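Local coordinates for 3-oxoacyl-[acyl-carrier-protein] synthase, mitochondrial (Arabidopsis thaliana, PDB 2IX4), which catalyses the condensation steps of mitochondrial fatty acid synthesis, extending acyl chains by two carbons taken from malonyl-ACP, at residues Y91-L100 against G249-L257; A375-T384 against L401-A412. All coordinates share one frame; numbering follows the deposited sequence.

Contact 1 of 2, residues Y91-L100 against G249-L257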
loop_
_atom_site.group_PDB
_atom_site.type_symbol
_atom_site.label_atom_id
_atom_site.label_comp_id
_atom_site.label_asym_id
_atom_site.label_seq_id
_atom_site.Cartn_x
_atom_site.Cartn_y
_atom_site.Cartn_z
ATOM N N TYR A 91 3.102 -10.413 -13.613
ATOM C CA TYR A 91 1.945 -11.236 -13.245
ATOM C C TYR A 91 0.651 -10.427 -13.301
ATOM O O TYR A 91 -0.353 -10.886 -13.848
ATOM C CB TYR A 91 2.109 -11.838 -11.843
ATOM C CG TYR A 91 3.200 -12.878 -11.689
ATOM C CD1 TYR A 91 3.662 -13.229 -10.423
ATOM C CD2 TYR A 91 3.777 -13.505 -12.798
ATOM C CE1 TYR A 91 4.653 -14.178 -10.260
ATOM C CE2 TYR A 91 4.782 -14.455 -12.644
ATOM C CZ TYR A 91 5.214 -14.784 -11.369
ATOM O OH TYR A 91 6.204 -15.719 -11.192
ATOM N N ALA A 92 0.698 -9.220 -12.737
ATOM C CA ALA A 92 -0.454 -8.328 -12.677
ATOM C C ALA A 92 -0.881 -7.878 -14.065
ATOM O O ALA A 92 -2.069 -7.853 -14.365
ATOM C CB ALA A 92 -0.150 -7.127 -11.798
ATOM N N VAL A 93 0.087 -7.531 -14.906
ATOM C CA VAL A 93 -0.206 -7.099 -16.272
ATOM C C VAL A 93 -0.834 -8.248 -17.059
ATOM O O VAL A 93 -1.823 -8.053 -17.763
ATOM C CB VAL A 93 1.047 -6.522 -16.987
ATOM C CG1 VAL A 93 0.761 -6.239 -18.465
ATOM C CG2 VAL A 93 1.511 -5.250 -16.291
ATOM N N CYS A 94 -0.263 -9.445 -16.914
ATOM C CA CYS A 94 -0.801 -10.659 -17.536
ATOM C C CYS A 94 -2.260 -10.898 -17.130
ATOM O O CYS A 94 -3.127 -11.095 -17.986
ATOM C CB CYS A 94 0.062 -11.872 -17.165
ATOM S SG CYS A 94 -0.514 -13.440 -17.844
ATOM N N ALA A 95 -2.514 -10.865 -15.824
ATOM C CA ALA A 95 -3.855 -11.062 -15.279
ATOM C C ALA A 95 -4.817 -9.939 -15.669
ATOM O O ALA A 95 -5.984 -10.199 -15.981
ATOM C CB ALA A 95 -3.794 -11.213 -13.765
ATOM N N ALA A 96 -4.326 -8.698 -15.654
ATOM C CA ALA A 96 -5.143 -7.540 -16.015
ATOM C C ALA A 96 -5.569 -7.600 -17.474
ATOM O O ALA A 96 -6.702 -7.255 -17.802
ATOM C CB ALA A 96 -4.410 -6.241 -15.727
ATOM N N ASP A 97 -4.661 -8.052 -18.338
ATOM C CA ASP A 97 -4.951 -8.190 -19.765
ATOM C C ASP A 97 -6.056 -9.210 -20.030
ATOM O O ASP A 97 -6.915 -8.993 -20.891
ATOM C CB ASP A 97 -3.693 -8.582 -20.539
ATOM C CG ASP A 97 -3.860 -8.414 -22.039
ATOM O OD1 ASP A 97 -3.922 -9.441 -22.747
ATOM O OD2 ASP A 97 -3.951 -7.253 -22.502
ATOM N N GLU A 98 -6.019 -10.323 -19.300
ATOM C CA GLU A 98 -7.058 -11.346 -19.394
ATOM C C GLU A 98 -8.400 -10.808 -18.902
ATOM O O GLU A 98 -9.420 -10.966 -19.577
ATOM C CB GLU A 98 -6.670 -12.604 -18.607
ATOM C CG GLU A 98 -7.672 -13.746 -18.747
ATOM C CD GLU A 98 -7.470 -14.872 -17.742
ATOM O OE1 GLU A 98 -6.519 -14.815 -16.928
ATOM O OE2 GLU A 98 -8.276 -15.823 -17.774
ATOM N N ALA A 99 -8.388 -10.175 -17.727
ATOM C CA ALA A 99 -9.593 -9.587 -17.137
ATOM C C ALA A 99 -10.258 -8.554 -18.050
ATOM O O ALA A 99 -11.472 -8.584 -18.245
ATOM C CB ALA A 99 -9.276 -8.976 -15.771
ATOM N N LEU A 100 -9.457 -7.651 -18.613
ATOM C CA LEU A 100 -9.971 -6.592 -19.488
ATOM C C LEU A 100 -10.538 -7.122 -20.805
ATOM O O LEU A 100 -11.546 -6.609 -21.306
ATOM C CB LEU A 100 -8.897 -5.530 -19.748
ATOM C CG LEU A 100 -8.574 -4.612 -18.561
ATOM C CD1 LEU A 100 -7.205 -3.977 -18.731
ATOM C CD2 LEU A 100 -9.652 -3.545 -18.372
ATOM N N GLY A 249 3.295 -19.165 -1.948
ATOM C CA GLY A 249 2.933 -19.275 -3.356
ATOM C C GLY A 249 3.144 -17.944 -4.051
ATOM O O GLY A 249 3.526 -16.966 -3.417
ATOM N N GLU A 250 2.889 -17.905 -5.355
ATOM C CA GLU A 250 3.056 -16.681 -6.135
ATOM C C GLU A 250 1.982 -16.577 -7.214
ATOM O O GLU A 250 1.400 -17.583 -7.620
ATOM C CB GLU A 250 4.445 -16.647 -6.787
ATOM C CG GLU A 250 4.698 -17.816 -7.739
ATOM C CD GLU A 250 5.941 -17.655 -8.588
ATOM O OE1 GLU A 250 6.516 -16.544 -8.628
ATOM O OE2 GLU A 250 6.344 -18.649 -9.227
ATOM N N GLY A 251 1.729 -15.357 -7.672
ATOM C CA GLY A 251 0.826 -15.136 -8.801
ATOM C C GLY A 251 0.071 -13.833 -8.688
ATOM O O GLY A 251 0.477 -12.929 -7.956
ATOM N N SER A 252 -1.036 -13.740 -9.414
ATOM C CA SER A 252 -1.850 -12.532 -9.423
ATOM C C SER A 252 -3.304 -12.855 -9.706
ATOM O O SER A 252 -3.612 -13.777 -10.463
ATOM C CB SER A 252 -1.337 -11.540 -10.475
ATOM O OG SER A 252 -2.073 -10.325 -10.442
ATOM N N GLY A 253 -4.188 -12.081 -9.089
ATOM C CA GLY A 253 -5.606 -12.106 -9.405
ATOM C C GLY A 253 -6.048 -10.687 -9.691
ATOM O O GLY A 253 -5.761 -9.771 -8.920
ATOM N N VAL A 254 -6.721 -10.498 -10.818
ATOM C CA VAL A 254 -7.209 -9.183 -11.203
ATOM C C VAL A 254 -8.646 -9.299 -11.706
ATOM O O VAL A 254 -8.966 -10.185 -12.508
ATOM C CB VAL A 254 -6.298 -8.521 -12.279
ATOM C CG1 VAL A 254 -6.929 -7.248 -12.819
ATOM C CG2 VAL A 254 -4.907 -8.220 -11.711
ATOM N N ILE A 255 -9.508 -8.414 -11.214
ATOM C CA ILE A 255 -10.886 -8.335 -11.698
ATOM C C ILE A 255 -11.204 -6.958 -12.266
ATOM O O ILE A 255 -10.554 -5.965 -11.923
ATOM C CB ILE A 255 -11.929 -8.698 -10.599
ATOM C CG1 ILE A 255 -11.861 -7.720 -9.419
ATOM C CG2 ILE A 255 -11.736 -10.135 -10.139
ATOM C CD1 ILE A 255 -12.912 -7.961 -8.346
ATOM N N VAL A 256 -12.199 -6.913 -13.148
ATOM C CA VAL A 256 -12.748 -5.652 -13.618
ATOM C C VAL A 256 -14.030 -5.387 -12.838
ATOM O O VAL A 256 -15.005 -6.135 -12.947
ATOM C CB VAL A 256 -13.020 -5.652 -15.142
ATOM C CG1 VAL A 256 -13.682 -4.348 -15.573
ATOM C CG2 VAL A 256 -11.725 -5.862 -15.913
ATOM N N LEU A 257 -13.995 -4.344 -12.019
ATOM C CA LEU A 257 -15.168 -3.860 -11.318
ATOM C C LEU A 257 -15.746 -2.700 -12.111
ATOM O O LEU A 257 -14.998 -1.902 -12.679
ATOM C CB LEU A 257 -14.784 -3.372 -9.925
ATOM C CG LEU A 257 -14.279 -4.384 -8.898
ATOM C CD1 LEU A 257 -13.495 -3.665 -7.820
ATOM C CD2 LEU A 257 -15.443 -5.172 -8.296
#
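Tyr-91, Ala-95 and Ala-99 face Glu-250, Val-254 and Val-256 where helix 87-102 lies on a strand of the main sheet. This is helix-on-sheet packing inside the thiolase-like fold of the ketosynthase. The short axes run 7.2 Å apart at closest, with a crossing angle of -32°.

Polar contact is confined to one end. Tyr-91 OH donates to Glu-250 OE1 at 2.7 Å. The carboxylate oxygen lies at the ring edge, in the ring plane, but the hydroxyl meets it from above the carboxylate plane. The two planes are 81° apart. Ser-208 OG also bonds OE1, and Val-65 N holds OE2, so three groups grip the buried carboxylate. A phenylalanine at the tyrosine position would probably leave Glu-250 OE1 without this donor and remove a partner from Tyr-67.

The rest is mostly van der Waals packing, and small residues let the backbones come near. Val-254 spreads its two methyls over Ala-95 and Ala-96. Its CG2 touches Ala-95 CB at 3.8 Å, while CG1, anti to the backbone N (chi1 172°), turns to Ala-96 CA at 3.7 Å. Val-256 CG2 meets both Ala-99 CB and Leu-100 CD2. Ser-252 spends its hydroxyl on Gly-205 O of the adjoining strand 200-207; across the contact, its OG lies 3.4 Å from Ala-92 CA.

Contact 2 of 2, residues A375-T384 against L401-A412; sequences AIHHGVAPMT and LTTSKKMLVRTA
Ile-376, Val-409 and Ala-381 carry much of this contact, in which the end of helix 364-378 and the chain after it pair with residues 401-412. At its middle is a short two-stranded antiparallel ribbon, 380-381 with 405-406, at the edge of the ketosynthase fold.

Ile-376 and Val-409 meet at the helix end. Their side chains cross at about a right angle, with CG1 of Ile-376 3.8 Å from CG1 of Val-409. Placed anti to its carbonyl carbon (chi1 -66°), Ile-376 CG1 carries CD1 on to Ala-412 CB. A water accepts from Val-409 N and donates to Ile-376 O, so it bridges the two backbones.

Ala-381 forms the hydrogen-bonded pair with Lys-405. Its N gives a nearly straight bond to Lys-405 O (176°), and its O accepts from Lys-405 N. The methyl packs on Leu-401 CD1 at 3.6 Å, and Met-407 SD lies near it. Tyr-316 of the main sheet also touches Ala-381 and Val-409.

Bonds at both ends of the ribbon extend the pairing. Leu-401 O takes two donors from Thr-384: N at 2.8 Å and OG1 at 3.1 Å. Gly-379 follows the helix with a positive phi (67°). Its O is gripped from opposite faces of the carbonyl plane, by Met-407 N at 3.0 Å and by Lys-406 NZ at 3.2 Å.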
loop_
_atom_site.group_PDB
_atom_site.type_symbol
_atom_site.label_atom_id
_atom_site.label_comp_id
_atom_site.label_asym_id
_atom_site.label_seq_id
_atom_site.Cartn_x
_atom_site.Cartn_y
_atom_site.Cartn_z
ATOM N N ALA A 375 -17.543 -19.525 -7.889
ATOM C CA ALA A 375 -18.461 -20.393 -7.149
ATOM C C ALA A 375 -19.914 -20.002 -7.419
ATOM O O ALA A 375 -20.760 -20.864 -7.674
ATOM C CB ALA A 375 -18.157 -20.345 -5.652
ATOM N N ILE A 376 -20.188 -18.700 -7.357
ATOM C CA ILE A 376 -21.494 -18.149 -7.714
ATOM C C ILE A 376 -21.813 -18.433 -9.185
ATOM O O ILE A 376 -22.889 -18.934 -9.506
ATOM C CB ILE A 376 -21.563 -16.622 -7.435
ATOM C CG1 ILE A 376 -21.468 -16.348 -5.927
ATOM C CG2 ILE A 376 -22.844 -16.018 -8.012
ATOM C CD1 ILE A 376 -21.189 -14.901 -5.570
ATOM N N HIS A 377 -20.861 -18.131 -10.062
ATOM C CA HIS A 377 -21.061 -18.241 -11.509
ATOM C C HIS A 377 -21.321 -19.670 -11.996
ATOM O O HIS A 377 -22.162 -19.885 -12.871
ATOM C CB HIS A 377 -19.872 -17.622 -12.256
ATOM C CG HIS A 377 -20.067 -17.534 -13.737
ATOM N ND1 HIS A 377 -21.060 -16.770 -14.315
ATOM C CD2 HIS A 377 -19.390 -18.107 -14.761
ATOM C CE1 HIS A 377 -20.990 -16.883 -15.629
ATOM N NE2 HIS A 377 -19.984 -17.687 -15.925
ATOM N N HIS A 378 -20.603 -20.636 -11.423
ATOM C CA HIS A 378 -20.670 -22.035 -11.867
ATOM C C HIS A 378 -21.536 -22.941 -10.985
ATOM O O HIS A 378 -21.918 -24.037 -11.404
ATOM C CB HIS A 378 -19.264 -22.634 -11.975
ATOM C CG HIS A 378 -18.426 -22.019 -13.050
ATOM N ND1 HIS A 378 -18.733 -22.133 -14.389
ATOM C CD2 HIS A 378 -17.285 -21.294 -12.985
ATOM C CE1 HIS A 378 -17.819 -21.500 -15.103
ATOM N NE2 HIS A 378 -16.929 -20.982 -14.275
ATOM N N GLY A 379 -21.837 -22.488 -9.771
ATOM C CA GLY A 379 -22.574 -23.305 -8.810
ATOM C C GLY A 379 -21.764 -24.502 -8.344
ATOM O O GLY A 379 -22.286 -25.608 -8.236
ATOM N N VAL A 380 -20.475 -24.273 -8.100
ATOM C CA VAL A 380 -19.553 -25.298 -7.606
ATOM C C VAL A 380 -18.691 -24.663 -6.525
ATOM O O VAL A 380 -18.084 -23.616 -6.746
ATOM C CB VAL A 380 -18.615 -25.852 -8.722
ATOM C CG1 VAL A 380 -17.834 -27.064 -8.216
ATOM C CG2 VAL A 380 -19.392 -26.230 -9.969
ATOM N N ALA A 381 -18.650 -25.287 -5.354
ATOM C CA ALA A 381 -17.784 -24.824 -4.277
ATOM C C ALA A 381 -16.538 -25.706 -4.225
ATOM O O ALA A 381 -16.653 -26.933 -4.196
ATOM C CB ALA A 381 -18.525 -24.842 -2.949
ATOM N N PRO A 382 -15.341 -25.087 -4.232
ATOM C CA PRO A 382 -14.092 -25.855 -4.271
ATOM C C PRO A 382 -13.772 -26.579 -2.962
ATOM O O PRO A 382 -14.218 -26.161 -1.889
ATOM C CB PRO A 382 -13.033 -24.791 -4.573
ATOM C CG PRO A 382 -13.612 -23.527 -4.059
ATOM C CD PRO A 382 -15.099 -23.633 -4.226
ATOM N N MET A 383 -13.000 -27.655 -3.069
ATOM C CA MET A 383 -12.603 -28.466 -1.920
ATOM C C MET A 383 -11.439 -27.857 -1.141
ATOM O O MET A 383 -10.711 -27.008 -1.659
ATOM C CB MET A 383 -12.206 -29.873 -2.387
ATOM C CG MET A 383 -10.912 -29.936 -3.196
ATOM S SD MET A 383 -10.549 -31.574 -3.841
ATOM C CE MET A 383 -11.577 -31.607 -5.306
ATOM N N THR A 384 -11.281 -28.297 0.107
ATOM C CA THR A 384 -10.038 -28.114 0.850
ATOM C C THR A 384 -9.235 -29.397 0.671
ATOM O O THR A 384 -9.749 -30.488 0.913
ATOM C CB THR A 384 -10.278 -27.908 2.366
ATOM O OG1 THR A 384 -11.333 -26.967 2.572
ATOM C CG2 THR A 384 -9.018 -27.405 3.052
ATOM N N LEU A 401 -15.378 -28.385 3.436
ATOM C CA LEU A 401 -15.557 -29.245 2.268
ATOM C C LEU A 401 -14.259 -29.950 1.911
ATOM O O LEU A 401 -13.201 -29.326 1.879
ATOM C CB LEU A 401 -16.047 -28.439 1.059
ATOM C CG LEU A 401 -17.360 -27.649 1.130
ATOM C CD1 LEU A 401 -17.599 -26.939 -0.195
ATOM C CD2 LEU A 401 -18.553 -28.525 1.487
ATOM N N THR A 402 -14.350 -31.251 1.642
ATOM C CA THR A 402 -13.181 -32.052 1.270
ATOM C C THR A 402 -13.297 -32.591 -0.156
ATOM O O THR A 402 -12.371 -33.220 -0.671
ATOM C CB THR A 402 -12.932 -33.210 2.260
ATOM O OG1 THR A 402 -14.096 -34.037 2.337
ATOM C CG2 THR A 402 -12.607 -32.671 3.655
ATOM N N THR A 403 -14.447 -32.346 -0.779
ATOM C CA THR A 403 -14.652 -32.615 -2.200
ATOM C C THR A 403 -15.303 -31.383 -2.825
ATOM O O THR A 403 -15.977 -30.617 -2.135
ATOM C CB THR A 403 -15.558 -33.850 -2.449
ATOM O OG1 THR A 403 -16.809 -33.681 -1.771
ATOM C CG2 THR A 403 -14.892 -35.139 -1.967
ATOM N N SER A 404 -15.083 -31.182 -4.124
ATOM C CA SER A 404 -15.763 -30.117 -4.859
ATOM C C SER A 404 -17.240 -30.463 -4.954
ATOM O O SER A 404 -17.594 -31.523 -5.469
ATOM C CB SER A 404 -15.175 -29.960 -6.261
ATOM O OG SER A 404 -13.843 -29.486 -6.201
ATOM N N LYS A 405 -18.104 -29.587 -4.452
ATOM C CA LYS A 405 -19.526 -29.907 -4.450
ATOM C C LYS A 405 -20.400 -28.942 -5.249
ATOM O O LYS A 405 -20.347 -27.723 -5.061
ATOM C CB LYS A 405 -20.046 -30.138 -3.021
ATOM C CG LYS A 405 -20.757 -28.980 -2.341
ATOM C CD LYS A 405 -21.278 -29.445 -0.990
ATOM C CE LYS A 405 -22.587 -28.781 -0.616
ATOM N NZ LYS A 405 -23.059 -29.264 0.712
ATOM N N LYS A 406 -21.175 -29.519 -6.165
ATOM C CA LYS A 406 -22.228 -28.800 -6.867
ATOM C C LYS A 406 -23.244 -28.314 -5.849
ATOM O O LYS A 406 -23.637 -29.063 -4.954
ATOM C CB LYS A 406 -22.924 -29.710 -7.885
ATOM C CG LYS A 406 -22.147 -29.959 -9.177
ATOM C CD LYS A 406 -22.017 -28.704 -10.044
ATOM C CE LYS A 406 -23.358 -28.227 -10.583
ATOM N NZ LYS A 406 -23.315 -26.792 -11.000
ATOM N N MET A 407 -23.641 -27.052 -5.985
ATOM C CA MET A 407 -24.661 -26.429 -5.139
ATOM C C MET A 407 -24.995 -25.054 -5.692
ATOM O O MET A 407 -24.157 -24.428 -6.339
ATOM C CB MET A 407 -24.182 -26.298 -3.685
ATOM C CG MET A 407 -22.896 -25.502 -3.510
ATOM S SD MET A 407 -22.416 -25.302 -1.783
ATOM C CE MET A 407 -23.632 -24.118 -1.212
ATOM N N LEU A 408 -26.217 -24.587 -5.444
ATOM C CA LEU A 408 -26.563 -23.202 -5.736
ATOM C C LEU A 408 -25.777 -22.293 -4.801
ATOM O O LEU A 408 -25.879 -22.409 -3.574
ATOM C CB LEU A 408 -28.065 -22.951 -5.577
ATOM C CG LEU A 408 -29.010 -23.444 -6.676
ATOM C CD1 LEU A 408 -30.444 -23.051 -6.338
ATOM C CD2 LEU A 408 -28.622 -22.906 -8.054
ATOM N N VAL A 409 -24.961 -21.423 -5.390
ATOM C CA VAL A 409 -24.227 -20.415 -4.634
ATOM C C VAL A 409 -24.724 -19.043 -5.077
ATOM O O VAL A 409 -24.323 -18.540 -6.128
ATOM C CB VAL A 409 -22.688 -20.521 -4.832
ATOM C CG1 VAL A 409 -21.961 -19.551 -3.903
ATOM C CG2 VAL A 409 -22.197 -21.941 -4.591
ATOM N N ARG A 410 -25.618 -18.453 -4.293
ATOM C CA ARG A 410 -26.112 -17.110 -4.603
ATOM C C ARG A 410 -25.300 -16.038 -3.879
ATOM O O ARG A 410 -25.268 -14.887 -4.307
ATOM C CB ARG A 410 -27.616 -16.980 -4.331
ATOM C CG ARG A 410 -28.039 -17.136 -2.882
ATOM C CD ARG A 410 -29.480 -17.640 -2.787
ATOM N NE ARG A 410 -29.941 -17.715 -1.401
ATOM C CZ ARG A 410 -29.948 -18.822 -0.663
ATOM N NH1 ARG A 410 -29.524 -19.975 -1.170
ATOM N NH2 ARG A 410 -30.388 -18.775 0.589
ATOM N N THR A 411 -24.638 -16.435 -2.794
ATOM C CA THR A 411 -23.787 -15.539 -2.018
ATOM C C THR A 411 -22.475 -16.232 -1.645
ATOM O O THR A 411 -22.477 -17.387 -1.211
ATOM C CB THR A 411 -24.490 -15.066 -0.728
ATOM O OG1 THR A 411 -25.023 -16.198 -0.039
ATOM C CG2 THR A 411 -25.627 -14.103 -1.047
ATOM N N ALA A 412 -21.363 -15.522 -1.820
ATOM C CA ALA A 412 -20.039 -16.044 -1.482
ATOM C C ALA A 412 -19.209 -14.989 -0.762
ATOM O O ALA A 412 -19.086 -13.861 -1.238
ATOM C CB ALA A 412 -19.316 -16.534 -2.730
HETATM O O HOH W 1 -24.744 -20.721 -8.208
HETATM O O HOH W 2 -11.850 -27.947 -5.671
#

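From the N terminus, contact 1 comes first. Helix 87-102 is met by strand 251-259, closing a loop of 148 residues that holds helices, strands and Cys-179, the predicted active-site cysteine. Contact 2 opens only after that loop has closed. It joins 375-384 to 401-412 across 16 residues without helix or strand. The two are therefore in series and neither nest nor cross. They do not touch. The centres of contact 1 and contact 2 lie about 22 Å apart. Both reach the same mixed sheet. Contact 1 lays a helix on its strand 251-259, deep in the chain. Contact 2 ties the end of helix 364-378 to the start of strand 411-418, further from the centre.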